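Local atomic coordinates of protein Thf1 (Thermosynechococcus elongatus, PDB entry 5MJR), a protein that probably takes part in photosynthetic membrane biogenesis and associates with the FtsH protease complex involved in photosystem II repair. Residues Asp128-Gly133 / Asp176-Val181; Ala158-Leu163 / Asn172-Gln177; Gly146-Leu151 / Ile182-Glu187. All blocks are in the same frame, centred on the assembly; numbering follows the deposited sequence. Where two conformers were deposited one is given.

Contact 1: Asp128-Gly133 / Asp176-Val181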
ATOM      1  N   ASP A 128       0.279   7.297 -22.062  1.00 16.48           N
ATOM      2  CA  ASP A 128      -0.705   7.699 -23.037  1.00 18.44           C
ATOM      3  C   ASP A 128      -2.135   7.733 -22.403  1.00 17.76           C
ATOM      4  O   ASP A 128      -2.920   8.647 -22.611  1.00 16.74           O
ATOM      5  CB  ASP A 128      -0.727   6.753 -24.210  1.00 23.18           C
ATOM      6  CG  ASP A 128       0.443   6.943 -25.160  1.00 30.15           C
ATOM      7  OD1 ASP A 128       1.116   8.021 -25.042  1.00 40.56           O
ATOM      8  OD2 ASP A 128       0.641   6.046 -26.039  1.00 48.43           O
ATOM      9  N   GLU A 129      -2.438   6.725 -21.550  1.00 15.68           N
ATOM     10  CA  GLU A 129      -3.736   6.673 -20.889  1.00 17.57           C
ATOM     11  C   GLU A 129      -3.889   7.817 -19.883  1.00 15.95           C
ATOM     12  O   GLU A 129      -4.923   8.506 -19.838  1.00 16.16           O
ATOM     13  CB  GLU A 129      -3.910   5.317 -20.264  1.00 17.86           C
ATOM     14  CG  GLU A 129      -5.298   5.118 -19.855  1.00 20.22           C
ATOM     15  CD  GLU A 129      -5.697   3.683 -19.378  1.00 21.00           C
ATOM     16  OE1 GLU A 129      -5.003   2.654 -19.660  1.00 25.21           O
ATOM     17  OE2 GLU A 129      -6.793   3.605 -18.810  1.00 20.29           O
ATOM     18  N   LEU A 130      -2.846   8.102 -19.114  1.00 13.05           N
ATOM     19  CA  LEU A 130      -2.875   9.266 -18.210  1.00 13.62           C
ATOM     20  C   LEU A 130      -3.076  10.578 -19.016  1.00 14.37           C
ATOM     21  O   LEU A 130      -3.891  11.437 -18.645  1.00 15.26           O
ATOM     22  CB  LEU A 130      -1.683   9.320 -17.343  1.00 13.78           C
ATOM     23  CG  LEU A 130      -1.559   8.194 -16.291  1.00 12.98           C
ATOM     24  CD1 LEU A 130      -0.147   8.110 -15.734  1.00 14.19           C
ATOM     25  CD2 LEU A 130      -2.543   8.387 -15.174  1.00 14.01           C
ATOM     26  N   ASN A 131      -2.303  10.693 -20.097  1.00 13.92           N
ATOM     27  CA  ASN A 131      -2.322  11.944 -20.850  1.00 16.32           C
ATOM     28  C   ASN A 131      -3.673  12.152 -21.610  1.00 16.77           C
ATOM     29  O   ASN A 131      -3.927  13.238 -22.110  1.00 22.70           O
ATOM     30  CB  ASN A 131      -1.115  11.943 -21.766  1.00 19.40           C
ATOM     31  CG  ASN A 131       0.134  12.245 -21.002  1.00 20.12           C
ATOM     32  OD1 ASN A 131       0.103  12.959 -19.986  1.00 22.41           O
ATOM     33  ND2 ASN A 131       1.234  11.788 -21.515  1.00 23.44           N
ATOM     34  N   SER A 132      -4.450  11.132 -21.817  1.00 16.17           N
ATOM     35  CA  SER A 132      -5.795  11.214 -22.454  1.00 17.67           C
ATOM     36  C   SER A 132      -6.725  12.005 -21.568  1.00 16.33           C
ATOM     37  O   SER A 132      -7.797  12.431 -22.047  1.00 18.63           O
ATOM     38  CB  SER A 132      -6.358   9.747 -22.598  1.00 20.40           C
ATOM     39  OG  SER A 132      -6.997   9.241 -21.246  1.00 20.49           O
ATOM     40  N   GLY A 133      -6.379  12.106 -20.248  1.00 15.23           N
ATOM     41  CA  GLY A 133      -7.183  12.860 -19.315  1.00 16.17           C
ATOM     42  C   GLY A 133      -8.322  12.075 -18.670  1.00 14.01           C
ATOM     43  O   GLY A 133      -8.985  12.625 -17.729  1.00 14.98           O
ATOM     44  N   ASP A 176      11.017   9.604 -12.804  1.00 12.13           N
ATOM     45  CA  ASP A 176      11.222  10.870 -13.503  1.00 15.89           C
ATOM     46  C   ASP A 176      10.261  11.108 -14.671  1.00 13.81           C
ATOM     47  O   ASP A 176       9.866  12.249 -14.876  1.00 13.38           O
ATOM     48  CB  ASP A 176      12.632  10.992 -13.956  1.00 15.57           C
ATOM     49  CG  ASP A 176      13.622  11.291 -12.827  1.00 22.24           C
ATOM     50  OD1 ASP A 176      13.163  11.734 -11.700  1.00 25.80           O
ATOM     51  OD2 ASP A 176      14.828  11.105 -13.088  1.00 26.96           O
ATOM     52  N   GLN A 177       9.895  10.073 -15.388  1.00 12.26           N
ATOM     53  CA  GLN A 177       8.928  10.202 -16.478  1.00 13.33           C
ATOM     54  C   GLN A 177       7.522  10.557 -15.917  1.00 14.01           C
ATOM     55  O   GLN A 177       6.719  11.209 -16.524  1.00 14.41           O
ATOM     56  CB  GLN A 177       8.826   8.899 -17.255  1.00 16.75           C
ATOM     57  CG  GLN A 177      10.017   8.541 -18.118  1.00 20.14           C
ATOM     58  CD  GLN A 177       9.821   7.372 -19.039  1.00 31.79           C
ATOM     59  OE1 GLN A 177      10.520   6.329 -18.957  1.00 45.10           O
ATOM     60  NE2 GLN A 177       8.898   7.557 -19.980  1.00 35.93           N
ATOM     61  N   LEU A 178       7.171   9.970 -14.763  1.00 12.35           N
ATOM     62  CA  LEU A 178       5.863  10.200 -14.161  1.00 12.43           C
ATOM     63  C   LEU A 178       5.758  11.613 -13.556  1.00 13.70           C
ATOM     64  O   LEU A 178       4.633  12.123 -13.481  1.00 15.42           O
ATOM     65  CB  LEU A 178       5.589   9.150 -13.078  1.00 12.18           C
ATOM     66  CG  LEU A 178       5.284   7.786 -13.575  1.00 15.03           C
ATOM     67  CD1 LEU A 178       5.259   6.733 -12.435  1.00 15.08           C
ATOM     68  CD2 LEU A 178       3.938   7.771 -14.324  1.00 15.54           C
ATOM     69  N   ALA A 179       6.845  12.193 -13.125  1.00 14.52           N
ATOM     70  CA  ALA A 179       6.800  13.415 -12.303  1.00 15.06           C
ATOM     71  C   ALA A 179       6.034  14.560 -13.033  1.00 16.85           C
ATOM     72  O   ALA A 179       5.206  15.199 -12.365  1.00 18.84           O
ATOM     73  CB  ALA A 179       8.211  13.845 -11.887  1.00 16.99           C
ATOM     74  N   PRO A 180       6.235  14.804 -14.355  1.00 16.37           N
ATOM     75  CA  PRO A 180       5.439  15.872 -14.989  1.00 14.85           C
ATOM     76  C   PRO A 180       4.014  15.503 -15.336  1.00 17.06           C
ATOM     77  O   PRO A 180       3.258  16.369 -15.800  1.00 24.08           O
ATOM     78  CB  PRO A 180       6.292  16.207 -16.206  1.00 17.30           C
ATOM     79  CG  PRO A 180       7.099  15.009 -16.471  1.00 18.83           C
ATOM     80  CD  PRO A 180       7.264  14.271 -15.256  1.00 14.78           C
ATOM     81  N   VAL A 181       3.656  14.225 -15.184  1.00 14.35           N
ATOM     82  CA  VAL A 181       2.384  13.696 -15.641  1.00 16.14           C
ATOM     83  C   VAL A 181       1.368  13.533 -14.523  1.00 14.97           C
ATOM     84  O   VAL A 181       0.178  13.755 -14.818  1.00 18.61           O
ATOM     85  CB  VAL A 181       2.633  12.307 -16.377  1.00 17.73           C
ATOM     86  CG1 VAL A 181       1.371  11.562 -16.739  1.00 22.73           C
ATOM     87  CG2 VAL A 181       3.515  12.517 -17.589  1.00 22.41           C
TER

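Contact 2: Ala158-Leu163 / Asn172-Gln177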
ATOM      1  N   ALA A 158       4.234  -1.238  -6.444  1.00  9.55           N
ATOM      2  CA  ALA A 158       3.596  -2.515  -6.792  1.00 10.72           C
ATOM      3  C   ALA A 158       2.924  -2.509  -8.130  1.00  9.84           C
ATOM      4  O   ALA A 158       2.983  -3.466  -8.877  1.00 11.52           O
ATOM      5  CB  ALA A 158       2.594  -2.930  -5.694  1.00 11.68           C
ATOM      6  N   PHE A 159       2.287  -1.365  -8.453  1.00  9.58           N
ATOM      7  CA  PHE A 159       1.761  -1.225  -9.810  1.00  9.81           C
ATOM      8  C   PHE A 159       2.837  -1.272 -10.859  1.00  9.51           C
ATOM      9  O   PHE A 159       2.666  -1.999 -11.866  1.00 11.11           O
ATOM     10  CB  PHE A 159       0.998   0.110  -9.856  1.00  9.53           C
ATOM     11  CG  PHE A 159       0.790   0.645 -11.254  1.00  8.46           C
ATOM     12  CD1 PHE A 159       0.118  -0.101 -12.233  1.00 10.45           C
ATOM     13  CD2 PHE A 159       1.290   1.850 -11.643  1.00 10.87           C
ATOM     14  CE1 PHE A 159      -0.063   0.395 -13.510  1.00 11.04           C
ATOM     15  CE2 PHE A 159       1.152   2.335 -12.947  1.00 12.85           C
ATOM     16  CZ  PHE A 159       0.490   1.591 -13.855  1.00 10.77           C
ATOM     17  N   LEU A 160       3.917  -0.569 -10.637  1.00  9.22           N
ATOM     18  CA  LEU A 160       4.966  -0.523 -11.641  1.00 10.63           C
ATOM     19  C   LEU A 160       5.538  -1.911 -11.862  1.00 12.16           C
ATOM     20  O   LEU A 160       5.977  -2.217 -12.997  1.00 13.52           O
ATOM     21  CB  LEU A 160       6.032   0.491 -11.227  1.00 12.18           C
ATOM     22  CG  LEU A 160       5.630   1.941 -11.227  1.00 11.91           C
ATOM     23  CD1 LEU A 160       6.690   2.783 -10.599  1.00 14.74           C
ATOM     24  CD2 LEU A 160       5.161   2.441 -12.568  1.00 12.58           C
ATOM     25  N   GLN A 161       5.590  -2.707 -10.806  1.00 11.42           N
ATOM     26  CA  GLN A 161       6.031  -4.069 -10.954  1.00 14.21           C
ATOM     27  C   GLN A 161       5.180  -4.961 -11.914  1.00 16.77           C
ATOM     28  O   GLN A 161       5.736  -5.934 -12.397  1.00 20.70           O
ATOM     29  CB  GLN A 161       6.138  -4.725  -9.640  1.00 17.16           C
ATOM     30  CG  GLN A 161       7.256  -4.277  -8.731  1.00 19.58           C
ATOM     31  CD  GLN A 161       7.330  -5.084  -7.421  1.00 27.64           C
ATOM     32  OE1 GLN A 161       6.467  -4.999  -6.550  1.00 35.84           O
ATOM     33  NE2 GLN A 161       8.345  -5.862  -7.288  1.00 33.10           N
ATOM     34  N   GLU A 162       3.901  -4.589 -12.133  1.00 15.28           N
ATOM     35  CA  GLU A 162       3.052  -5.315 -13.052  1.00 19.13           C
ATOM     36  C   GLU A 162       3.443  -5.052 -14.451  1.00 17.18           C
ATOM     37  O   GLU A 162       3.118  -5.853 -15.297  1.00 17.48           O
ATOM     38  CB  GLU A 162       1.567  -4.878 -12.985  1.00 25.28           C
ATOM     39  CG  GLU A 162       0.913  -5.226 -11.696  1.00 28.88           C
ATOM     40  CD  GLU A 162       0.621  -6.680 -11.462  1.00 33.91           C
ATOM     41  OE1 GLU A 162       0.511  -7.498 -12.415  1.00 40.03           O
ATOM     42  OE2 GLU A 162       0.484  -6.946 -10.279  1.00 47.86           O
ATOM     43  N   LEU A 163       4.000  -3.884 -14.717  1.00 14.75           N
ATOM     44  CA  LEU A 163       4.284  -3.470 -16.085  1.00 17.20           C
ATOM     45  C   LEU A 163       5.475  -4.280 -16.644  1.00 17.70           C
ATOM     46  O   LEU A 163       6.072  -5.172 -16.026  1.00 24.55           O
ATOM     47  CB  LEU A 163       4.593  -1.932 -16.125  1.00 15.99           C
ATOM     48  CG  LEU A 163       3.505  -1.046 -15.576  1.00 13.39           C
ATOM     49  CD1 LEU A 163       3.927   0.368 -15.669  1.00 15.13           C
ATOM     50  CD2 LEU A 163       2.186  -1.247 -16.268  1.00 13.05           C
ATOM     51  N   ASN A 172      14.464   4.798 -11.295  1.00 17.42           N
ATOM     52  CA  ASN A 172      14.804   6.203 -11.388  1.00 20.44           C
ATOM     53  C   ASN A 172      14.176   6.864 -12.597  1.00 14.29           C
ATOM     54  O   ASN A 172      13.486   7.895 -12.495  1.00 16.80           O
ATOM     55  CB  ASN A 172      16.379   6.380 -11.542  1.00 17.97           C
ATOM     56  CG  ASN A 172      17.245   5.824 -10.342  1.00 20.98           C
ATOM     57  OD1 ASN A 172      16.829   6.052  -9.117  1.00 29.39           O
ATOM     58  ND2 ASN A 172      18.370   5.034 -10.642  1.00 30.88           N
ATOM     59  N   GLU A 173      14.434   6.271 -13.749  1.00 14.85           N
ATOM     60  CA  GLU A 173      13.973   6.801 -14.981  1.00 15.36           C
ATOM     61  C   GLU A 173      12.469   6.817 -15.022  1.00 11.37           C
ATOM     62  O   GLU A 173      11.817   7.749 -15.489  1.00 12.73           O
ATOM     63  CB  GLU A 173      14.526   5.899 -16.103  1.00 20.00           C
ATOM     64  CG  GLU A 173      14.457   6.446 -17.465  1.00 30.33           C
ATOM     65  CD  GLU A 173      15.917   6.381 -18.079  1.00 57.63           C
ATOM     66  OE1 GLU A 173      16.127   6.771 -19.302  1.00 82.27           O
ATOM     67  OE2 GLU A 173      16.878   5.975 -17.292  1.00 79.76           O
ATOM     68  N   THR A 174      11.875   5.739 -14.529  1.00 10.46           N
ATOM     69  CA  THR A 174      10.399   5.645 -14.534  1.00 11.26           C
ATOM     70  C   THR A 174       9.744   6.783 -13.692  1.00 10.42           C
ATOM     71  O   THR A 174       8.768   7.415 -14.141  1.00 12.18           O
ATOM     72  CB  THR A 174       9.942   4.238 -14.051  1.00 11.65           C
ATOM     73  OG1 THR A 174      10.420   3.275 -15.009  1.00 13.23           O
ATOM     74  CG2 THR A 174       8.469   4.177 -13.835  1.00 14.32           C
ATOM     75  N   LEU A 175      10.243   6.929 -12.465  1.00 11.83           N
ATOM     76  CA  LEU A 175       9.727   7.944 -11.579  1.00 12.91           C
ATOM     77  C   LEU A 175       9.855   9.362 -12.215  1.00 13.57           C
ATOM     78  O   LEU A 175       8.970  10.179 -12.145  1.00 14.15           O
ATOM     79  CB  LEU A 175      10.327   7.861 -10.201  1.00 13.74           C
ATOM     80  CG  LEU A 175       9.958   6.593  -9.425  1.00 14.12           C
ATOM     81  CD1 LEU A 175      10.714   6.531  -8.121  1.00 17.22           C
ATOM     82  CD2 LEU A 175       8.450   6.392  -9.192  1.00 14.71           C
ATOM     83  N   ASP A 176      11.017   9.604 -12.804  1.00 12.13           N
ATOM     84  CA  ASP A 176      11.222  10.870 -13.503  1.00 15.89           C
ATOM     85  C   ASP A 176      10.261  11.108 -14.671  1.00 13.81           C
ATOM     86  O   ASP A 176       9.866  12.249 -14.876  1.00 13.38           O
ATOM     87  CB  ASP A 176      12.632  10.992 -13.956  1.00 15.57           C
ATOM     88  CG  ASP A 176      13.622  11.291 -12.827  1.00 22.24           C
ATOM     89  OD1 ASP A 176      13.163  11.734 -11.700  1.00 25.80           O
ATOM     90  OD2 ASP A 176      14.828  11.105 -13.088  1.00 26.96           O
ATOM     91  N   GLN A 177       9.895  10.073 -15.388  1.00 12.26           N
ATOM     92  CA  GLN A 177       8.928  10.202 -16.478  1.00 13.33           C
ATOM     93  C   GLN A 177       7.522  10.557 -15.917  1.00 14.01           C
ATOM     94  O   GLN A 177       6.719  11.209 -16.524  1.00 14.41           O
ATOM     95  CB  GLN A 177       8.826   8.899 -17.255  1.00 16.75           C
ATOM     96  CG  GLN A 177      10.017   8.541 -18.118  1.00 20.14           C
ATOM     97  CD  GLN A 177       9.821   7.372 -19.039  1.00 31.79           C
ATOM     98  OE1 GLN A 177      10.520   6.329 -18.957  1.00 45.10           O
ATOM     99  NE2 GLN A 177       8.898   7.557 -19.980  1.00 35.93           N
TER

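Contact 3: Gly146-Leu151 / Ile182-Glu187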
ATOM      1  N   GLY A 146      -5.115  15.511  -2.210  0.50 25.47           N
ATOM      2  CA  GLY A 146      -5.326  15.175  -0.845  0.50 23.08           C
ATOM      3  C   GLY A 146      -4.154  14.415  -0.264  0.50 17.01           C
ATOM      4  O   GLY A 146      -3.069  14.250  -0.817  0.50 18.07           O
ATOM      5  N   LYS A 147      -4.338  13.994   0.968  1.00 13.63           N
ATOM      6  CA  LYS A 147      -3.222  13.616   1.896  1.00 11.10           C
ATOM      7  C   LYS A 147      -2.448  12.431   1.291  1.00 10.79           C
ATOM      8  O   LYS A 147      -3.011  11.404   0.940  1.00 10.69           O
ATOM      9  CB  LYS A 147      -3.817  13.203   3.228  1.00 11.66           C
ATOM     10  CG  LYS A 147      -2.820  12.633   4.213  1.00 13.85           C
ATOM     11  CD  LYS A 147      -1.825  13.618   4.683  1.00 13.70           C
ATOM     12  CE  LYS A 147      -0.893  13.018   5.730  1.00 18.57           C
ATOM     13  NZ  LYS A 147       0.115  14.027   6.106  1.00 25.94           N
ATOM     14  N   TYR A 148      -1.146  12.646   1.208  1.00 10.13           N
ATOM     15  CA  TYR A 148      -0.206  11.647   0.772  1.00 10.38           C
ATOM     16  C   TYR A 148       0.368  10.840   1.949  1.00 10.72           C
ATOM     17  O   TYR A 148       0.723  11.431   2.982  1.00 12.81           O
ATOM     18  CB  TYR A 148       0.946  12.330   0.027  1.00 13.68           C
ATOM     19  CG  TYR A 148       2.149  11.434  -0.255  1.00 12.57           C
ATOM     20  CD1 TYR A 148       2.187  10.592  -1.321  1.00 11.77           C
ATOM     21  CD2 TYR A 148       3.227  11.405   0.625  1.00 12.99           C
ATOM     22  CE1 TYR A 148       3.225   9.735  -1.521  1.00 13.13           C
ATOM     23  CE2 TYR A 148       4.308  10.542   0.453  1.00 12.98           C
ATOM     24  CZ  TYR A 148       4.324   9.723  -0.633  1.00 12.12           C
ATOM     25  OH  TYR A 148       5.359   8.885  -0.856  1.00 12.68           O
ATOM     26  N   SER A 149       0.466   9.538   1.730  1.00 10.63           N
ATOM     27  CA  SER A 149       1.103   8.573   2.648  1.00 10.32           C
ATOM     28  C   SER A 149       2.224   7.870   1.916  1.00  9.69           C
ATOM     29  O   SER A 149       2.106   7.552   0.709  1.00 10.81           O
ATOM     30  CB  SER A 149       0.011   7.554   3.064  1.00 11.22           C
ATOM     31  OG  SER A 149       0.564   6.454   3.823  1.00 12.50           O
ATOM     32  N   ARG A 150       3.219   7.411   2.673  1.00  9.82           N
ATOM     33  CA  ARG A 150       4.187   6.459   2.097  1.00 10.91           C
ATOM     34  C   ARG A 150       3.534   5.242   1.544  1.00  9.29           C
ATOM     35  O   ARG A 150       4.059   4.578   0.668  1.00 10.31           O
ATOM     36  CB  ARG A 150       5.247   6.108   3.175  1.00 12.22           C
ATOM     37  CG  ARG A 150       4.727   5.324   4.300  1.00 11.77           C
ATOM     38  CD  ARG A 150       5.014   3.834   4.126  1.00 13.94           C
ATOM     39  NE  ARG A 150       4.365   3.045   5.151  1.00 15.52           N
ATOM     40  CZ  ARG A 150       4.591   1.749   5.364  1.00 12.56           C
ATOM     41  NH1 ARG A 150       5.461   1.064   4.592  1.00 15.50           N
ATOM     42  NH2 ARG A 150       3.836   1.123   6.251  1.00 13.80           N
ATOM     43  N   LEU A 151       2.342   4.872   2.086  1.00  9.40           N
ATOM     44  CA  LEU A 151       1.601   3.757   1.483  1.00  9.36           C
ATOM     45  C   LEU A 151       1.225   3.971   0.030  1.00  8.94           C
ATOM     46  O   LEU A 151       1.142   2.987  -0.705  1.00  9.55           O
ATOM     47  CB  LEU A 151       0.401   3.373   2.376  1.00  9.01           C
ATOM     48  CG  LEU A 151       0.689   2.805   3.759  1.00 10.40           C
ATOM     49  CD1 LEU A 151      -0.506   2.907   4.654  1.00 12.53           C
ATOM     50  CD2 LEU A 151       1.189   1.411   3.590  1.00 13.20           C
ATOM     51  N   ILE A 182       1.787  13.120 -13.310  1.00 13.89           N
ATOM     52  CA  ILE A 182       0.838  12.894 -12.225  1.00 13.72           C
ATOM     53  C   ILE A 182       1.125  13.833 -11.080  1.00 14.79           C
ATOM     54  O   ILE A 182       2.275  14.207 -10.823  1.00 17.68           O
ATOM     55  CB  ILE A 182       0.840  11.396 -11.826  1.00 12.62           C
ATOM     56  CG1 ILE A 182       2.130  10.969 -11.170  1.00 12.98           C
ATOM     57  CG2 ILE A 182       0.434  10.512 -12.974  1.00 15.33           C
ATOM     58  CD1 ILE A 182       2.188   9.553 -10.601  1.00 14.55           C
ATOM     59  N   PRO A 183       0.065  14.125 -10.253  1.00 12.69           N
ATOM     60  CA  PRO A 183       0.188  15.025  -9.121  1.00 13.91           C
ATOM     61  C   PRO A 183       0.700  14.351  -7.866  1.00 13.48           C
ATOM     62  O   PRO A 183       0.944  15.035  -6.852  1.00 17.12           O
ATOM     63  CB  PRO A 183      -1.234  15.595  -8.944  1.00 16.18           C
ATOM     64  CG  PRO A 183      -2.086  14.522  -9.501  1.00 14.99           C
ATOM     65  CD  PRO A 183      -1.355  13.898 -10.598  1.00 14.14           C
ATOM     66  N   LEU A 184       0.827  13.020  -7.900  1.00 14.98           N
ATOM     67  CA  LEU A 184       1.445  12.355  -6.780  1.00 16.41           C
ATOM     68  C   LEU A 184       2.846  12.957  -6.590  1.00 19.40           C
ATOM     69  O   LEU A 184       3.572  13.160  -7.553  1.00 22.07           O
ATOM     70  CB  LEU A 184       1.470  10.842  -7.070  1.00 17.85           C
ATOM     71  CG  LEU A 184       1.743   9.866  -6.043  1.00 18.98           C
ATOM     72  CD1 LEU A 184       0.749   9.769  -4.954  1.00 16.75           C
ATOM     73  CD2 LEU A 184       1.989   8.532  -6.664  1.00 19.61           C
ATOM     74  N   PRO A 185       3.280  13.257  -5.359  1.00 15.22           N
ATOM     75  CA  PRO A 185       4.571  13.991  -5.201  1.00 16.86           C
ATOM     76  C   PRO A 185       5.756  13.057  -5.314  1.00 13.43           C
ATOM     77  O   PRO A 185       6.198  12.323  -4.394  1.00 15.05           O
ATOM     78  CB  PRO A 185       4.448  14.554  -3.783  1.00 17.24           C
ATOM     79  CG  PRO A 185       3.572  13.547  -3.095  1.00 17.94           C
ATOM     80  CD  PRO A 185       2.562  13.156  -4.095  1.00 15.00           C
ATOM     81  N   ILE A 186       6.296  13.036  -6.520  1.00 16.00           N
ATOM     82  CA  ILE A 186       7.311  12.039  -6.871  1.00 15.49           C
ATOM     83  C   ILE A 186       8.625  12.204  -6.019  1.00 15.43           C
ATOM     84  O   ILE A 186       9.276  11.192  -5.737  1.00 14.38           O
ATOM     85  CB  ILE A 186       7.618  12.031  -8.404  1.00 18.77           C
ATOM     86  CG1 ILE A 186       6.450  11.340  -9.184  1.00 18.65           C
ATOM     87  CG2 ILE A 186       8.833  11.238  -8.741  1.00 18.02           C
ATOM     88  CD1 ILE A 186       6.216   9.872  -8.877  1.00 20.46           C
ATOM     89  N   GLU A 187       8.967  13.404  -5.544  1.00 17.97           N
ATOM     90  CA  GLU A 187      10.164  13.462  -4.693  1.00 17.91           C
ATOM     91  C   GLU A 187       9.987  12.744  -3.352  1.00 15.04           C
ATOM     92  O   GLU A 187      10.907  12.117  -2.826  1.00 17.28           O
ATOM     93  CB  GLU A 187      10.749  14.879  -4.487  1.00 25.56           C
ATOM     94  CG  GLU A 187      11.351  15.524  -5.779  1.00 31.03           C
ATOM     95  CD  GLU A 187      12.476  14.660  -6.422  1.00 47.03           C
ATOM     96  OE1 GLU A 187      13.530  14.489  -5.734  1.00 59.67           O
ATOM     97  OE2 GLU A 187      12.294  14.169  -7.599  1.00 60.02           O
TER

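Contact 1: Asp128-Gly133 / Asp176-Val181
The side-chain amide of Asn131 turns its oxygen toward Val181, and both methyls of the valine lie off the same side of the amide plane. CG1 of Val181 stands well out of that plane, 3.8 Å from Asn131 OD1, whereas CG2 is nearer to it but more distant from the oxygen. These are van der Waals contacts, with the two side chains crossing at about a right angle. The aliphatic part of the contact is formed by the same methyl: Val181 CG1 also sits 3.8 Å from Leu130 CB and 3.9 Å from Leu130 CD1, again with the side chains nearly perpendicular, so it fills the angle between the leucine and the asparagine amide. It is carried there by the first torsion of Val181, which sets CG1 anti to the backbone N (chi1 172°). Leu178 contributes more distantly, its CD2 being 4.3 Å from Leu130 CD1. In this all-helical chain the contact joins the C-terminal parts of helix 123-131 and helix 171-178. Both segments leave their helices there: Val181 N is bonded to Leu178 O (2.9 Å), and Gly133, the first residue to leave helical angles, has a positive phi of 87°, a value that favours glycine; its N bonds to Leu130 O. Ser132 OG donates to Glu129 O at 2.6 Å, on a lone pair in the carbonyl plane, and is also bonded to Gln134 N, tying the turn to the loop that follows. Leu139 and Ile182 pack against Leu130 and enclose its buried side chain further, while Leu127 receives Leu178 one turn earlier on helix 123-131. Exposed Asp176 on helix 171-178 forms a salt bridge with Lys190 of helix 186-198.

Contact 2: Ala158-Leu163 / Asn172-Gln177
Leu160 and Thr174 reach toward each other tip to tip, the forked end of the leucine closing on a single methyl. Thr174 CG2 is 3.9 Å from Leu160 CD1 and likewise 3.9 Å from Leu160 CD2, so it sits evenly between the two branches. The threonine can present this methyl because its first torsion (chi1 -64°) puts OG1 beside the backbone N and leaves CG2 anti to that N, directed at the neighbouring helix. The hydroxyl is turned back instead to the carbonyl oxygens of Val167 and His170, with which OG1 is hydrogen-bonded. Leu160 has CG beside its own backbone N; from there CD1 continues the extended chain (chi2 171°) and CD2 branches beside it, so that the fork faces Thr174. CD1 also approaches Leu175 CD2, at 4.3 Å. Val167 and Thr168 of the short helix 166-169 touch Leu160 as well, in the connection between helix 150-162 and helix 171-178. With all three touching residues buried and the threonine hydroxyl held by carbonyls just before its helix, what meets between the two segments is apolar, and the contact probably rests on methyl packing and the exclusion of water.

Contact 3: Gly146-Leu151 / Ile182-Glu187
Tyr148 and Leu184, both with extended backbone angles, mark the closest approach of the two segments, their CA atoms 7.8 Å apart, and each segment runs into the start of a helix. The Tyr148 ring bridges the gap. With CG anti to the backbone N (chi1 169°), the ring is swung toward the 182-187 segment, where Pro185 comes over one face. Pro185 CG lies 4.0 Å from the centroid of the Tyr148 ring and 23° off its normal, a CH-pi contact shifted toward the rim, so that the closest ring atom is Tyr148 CD1, 3.7 Å from Pro185 CG. Pro185 CD follows at 3.8 Å from the same Tyr148 CD1, so two carbons of the pyrrolidine ring share that corner. Leu184 arrives differently, at the ring edge and near its plane, with CD1 4.0 Å from Tyr148 CD1. Beyond the contact, Tyr148 OH is hydrogen-bonded to Asp192 of helix 186-198, and Val189 and Lys188 of that helix also touch the tyrosine side chain; a bound sulfate, probably from the crystallisation liquor, lies about 4 Å from the Tyr148 side chain. Replacing Tyr148 by an alanine would probably leave Pro185 without its aromatic face, open a gap beside Leu184 and deprive Asp192 of a hydrogen-bond partner. The next residue, Ser149, is the N-cap of helix 150-162: its OG accepts from Leu151 N at 2.9 Å, with an N-H...O angle of 152°, while Ser149 N is hydrogen-bonded to His152 ND1. Pro185 holds the N-cap position of helix 186-198, where the predicted coiled coil begins. The arrangement is thus a tyrosine-proline contact between two helix N-termini, fastening the entry to the last modelled helix against the lead-in to helix 150-162.

Overall arrangement
Contact 2 is fully buried, whereas contacts 1 and 3 are partly buried, contact 1 lying farthest from the chain centre. Contacts 1 and 2 share helix 171-178 and meet where Leu178 CD1 comes 4.3 Å from Leu160 CD2; contacts 2 and 3 both involve helix 150-162, using opposite ends of it. Segment 182-187 of contact 3 follows directly on 176-181 of contact 1, and Leu130 CD1 packs 3.7 Å from Ile182 CG2. The chemistry follows position: methyl against methyl in the interior, methyls beside an exposed amide at the helix C-termini, and an aromatic ring against proline, with its hydroxyl bonded outside the contact, at the helix N-termini.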